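PDB 2IZ6: molybdenum cofactor carrier protein from Chlamydomonas reinhardtii, which probably binds the molybdenum cofactor and serves as its carrier in the cell. Local coordinates for residues V114-G119 with V134-T139. Residues are numbered along the deposited sequence; the frame is centred on the assembly and turned at random.
Sequences VGMGPG and VVLLGT
One backbone hydrogen bond joins the two segments where neighbouring parallel strands end, with Val114 paired to Leu137: Gly115, the first residue past strand 110-114, gives its N-H to Leu137 O, in the last residue of strand 134-137, at 2.9 Å from Gly115 N, with an N-H...O angle of 162° and the donor nearly along the C=O axis. The same oxygen receives a CA-H...O contact from Val114 CA at 3.2 Å, so two donors converge on it. One residue on, Gly115 CA lies 3.5 Å from Gly138 O, which also accepts a hydrogen bond from Gln30 NE2. Thr139 completes this tight, buried part by setting its methyl CG2 3.4 Å from Gly115 O; that carbonyl is buried without a hydrogen-bond partner. Strand 110-114, helix 118-129 and strand 134-137 form a beta-alpha-beta unit of the Rossmann-like sheet, and Gly117 occupies the N-cap position of the connecting helix. Packing is looser between side chains: on the face shared by Val114 and Leu137, Val114 CG2 and Leu137 CD2 stand 4.3 Å apart. The more open side is at partly exposed Met116; bent at chi2 and chi3 (both 54°), its side chain crosses that of Thr139 obliquely, with Met116 CE 3.8 Å from Thr139 CG2 and 4.5 Å from Leu136 CD2. Phe147 touches both Met116 and Leu136, and Phe146 of the second subunit packs on Met116.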
ATOM      1  N   VAL A 114     -19.531   8.122  10.795  1.00 25.53           N
ATOM      2  CA  VAL A 114     -20.544   9.154  10.927  1.00 24.83           C
ATOM      3  C   VAL A 114     -20.962   9.472   9.479  1.00 25.72           C
ATOM      4  O   VAL A 114     -20.182  10.041   8.724  1.00 27.48           O
ATOM      5  CB  VAL A 114     -19.974  10.452  11.595  1.00 26.81           C
ATOM      6  CG1 VAL A 114     -21.037  11.458  11.740  1.00 25.87           C
ATOM      7  CG2 VAL A 114     -19.378  10.131  12.899  1.00 27.04           C
ATOM      8  N   GLY A 115     -22.129   9.014   9.095  1.00 25.84           N
ATOM      9  CA  GLY A 115     -22.561   9.094   7.697  1.00 26.20           C
ATOM     10  C   GLY A 115     -21.831   8.080   6.828  1.00 26.21           C
ATOM     11  O   GLY A 115     -21.102   7.190   7.324  1.00 27.09           O
ATOM     12  N   MET A 116     -22.068   8.186   5.519  1.00 26.40           N
ATOM     13  CA  MET A 116     -21.723   7.085   4.628  1.00 26.79           C
ATOM     14  C   MET A 116     -21.504   7.561   3.209  1.00 25.31           C
ATOM     15  O   MET A 116     -22.194   8.492   2.765  1.00 27.80           O
ATOM     16  CB  MET A 116     -22.855   6.068   4.612  1.00 27.46           C
ATOM     17  CG  MET A 116     -22.498   4.734   3.899  1.00 26.34           C
ATOM     18  SD  MET A 116     -21.112   3.863   4.393  1.00 27.42           S
ATOM     19  CE  MET A 116     -21.356   3.633   6.199  1.00 29.29           C
ATOM     20  N   GLY A 117     -20.482   7.015   2.550  1.00 25.16           N
ATOM     21  CA  GLY A 117     -20.182   7.224   1.140  1.00 25.42           C
ATOM     22  C   GLY A 117     -19.256   6.063   0.748  1.00 23.85           C
ATOM     23  O   GLY A 117     -19.024   5.200   1.570  1.00 23.95           O
ATOM     24  N   PRO A 118     -18.816   6.003  -0.517  1.00 24.94           N
ATOM     25  CA  PRO A 118     -18.041   4.835  -0.983  1.00 25.01           C
ATOM     26  C   PRO A 118     -16.769   4.656  -0.181  1.00 24.47           C
ATOM     27  O   PRO A 118     -16.458   3.548   0.226  1.00 24.41           O
ATOM     28  CB  PRO A 118     -17.755   5.161  -2.446  1.00 23.90           C
ATOM     29  CG  PRO A 118     -18.855   6.069  -2.830  1.00 26.06           C
ATOM     30  CD  PRO A 118     -19.216   6.864  -1.625  1.00 27.07           C
ATOM     31  N   GLY A 119     -15.954   5.697   0.055  1.00 23.60           N
ATOM     32  CA  GLY A 119     -14.720   5.492   0.808  1.00 24.57           C
ATOM     33  C   GLY A 119     -14.996   4.983   2.206  1.00 23.39           C
ATOM     34  O   GLY A 119     -14.263   4.128   2.722  1.00 24.47           O
ATOM     35  N   VAL A 134     -17.464  -2.121  14.598  1.00 24.36           N
ATOM     36  CA  VAL A 134     -17.792  -0.853  13.973  0.50 22.96           C
ATOM     37  C   VAL A 134     -19.107  -0.244  14.537  1.00 24.71           C
ATOM     38  O   VAL A 134     -20.117  -0.938  14.730  1.00 25.29           O
ATOM     39  CB  VAL A 134     -17.889  -1.009  12.422  0.50 22.85           C
ATOM     40  CG1 VAL A 134     -18.250   0.329  11.764  0.50 23.15           C
ATOM     41  CG2 VAL A 134     -16.599  -1.518  11.782  0.50 22.08           C
ATOM     42  N   VAL A 135     -19.064   1.039  14.787  1.00 23.23           N
ATOM     43  CA  VAL A 135     -20.231   1.809  15.186  1.00 21.85           C
ATOM     44  C   VAL A 135     -20.758   2.740  14.078  1.00 22.81           C
ATOM     45  O   VAL A 135     -19.975   3.494  13.526  1.00 23.41           O
ATOM     46  CB  VAL A 135     -19.965   2.619  16.477  1.00 23.54           C
ATOM     47  CG1 VAL A 135     -21.198   3.368  16.908  1.00 26.25           C
ATOM     48  CG2 VAL A 135     -19.537   1.736  17.617  1.00 25.25           C
ATOM     49  N   LEU A 136     -22.013   2.544  13.660  1.00 23.30           N
ATOM     50  CA  LEU A 136     -22.597   3.306  12.585  1.00 22.88           C
ATOM     51  C   LEU A 136     -23.510   4.360  13.150  1.00 23.82           C
ATOM     52  O   LEU A 136     -24.559   4.041  13.710  1.00 24.28           O
ATOM     53  CB  LEU A 136     -23.383   2.361  11.667  1.00 23.70           C
ATOM     54  CG  LEU A 136     -22.618   1.213  11.009  1.00 24.43           C
ATOM     55  CD1 LEU A 136     -23.591   0.391  10.096  1.00 22.26           C
ATOM     56  CD2 LEU A 136     -21.419   1.700  10.239  1.00 26.89           C
ATOM     57  N   LEU A 137     -23.148   5.623  12.917  1.00 22.96           N
ATOM     58  CA  LEU A 137     -23.891   6.798  13.425  1.00 24.89           C
ATOM     59  C   LEU A 137     -24.308   7.650  12.222  1.00 25.66           C
ATOM     60  O   LEU A 137     -23.494   8.051  11.413  1.00 25.76           O
ATOM     61  CB  LEU A 137     -23.048   7.614  14.399  1.00 24.48           C
ATOM     62  CG  LEU A 137     -23.656   8.953  14.901  1.00 25.79           C
ATOM     63  CD1 LEU A 137     -24.900   8.638  15.679  1.00 25.81           C
ATOM     64  CD2 LEU A 137     -22.594   9.711  15.761  1.00 27.33           C
ATOM     65  N   GLY A 138     -25.590   7.887  12.124  1.00 27.53           N
ATOM     66  CA  GLY A 138     -26.138   8.758  11.065  1.00 28.28           C
ATOM     67  C   GLY A 138     -26.022   8.203   9.670  1.00 28.68           C
ATOM     68  O   GLY A 138     -25.929   8.962   8.693  1.00 30.16           O
ATOM     69  N   THR A 139     -25.991   6.870   9.563  1.00 30.04           N
ATOM     70  CA  THR A 139     -25.984   6.172   8.269  1.00 32.29           C
ATOM     71  C   THR A 139     -27.456   5.816   7.928  1.00 33.98           C
ATOM     72  O   THR A 139     -28.283   5.695   8.783  1.00 37.28           O
ATOM     73  CB  THR A 139     -25.007   4.945   8.235  1.00 32.19           C
ATOM     74  OG1 THR A 139     -25.497   3.826   8.999  1.00 30.99           O
ATOM     75  CG2 THR A 139     -23.611   5.335   8.768  1.00 30.81           C
TER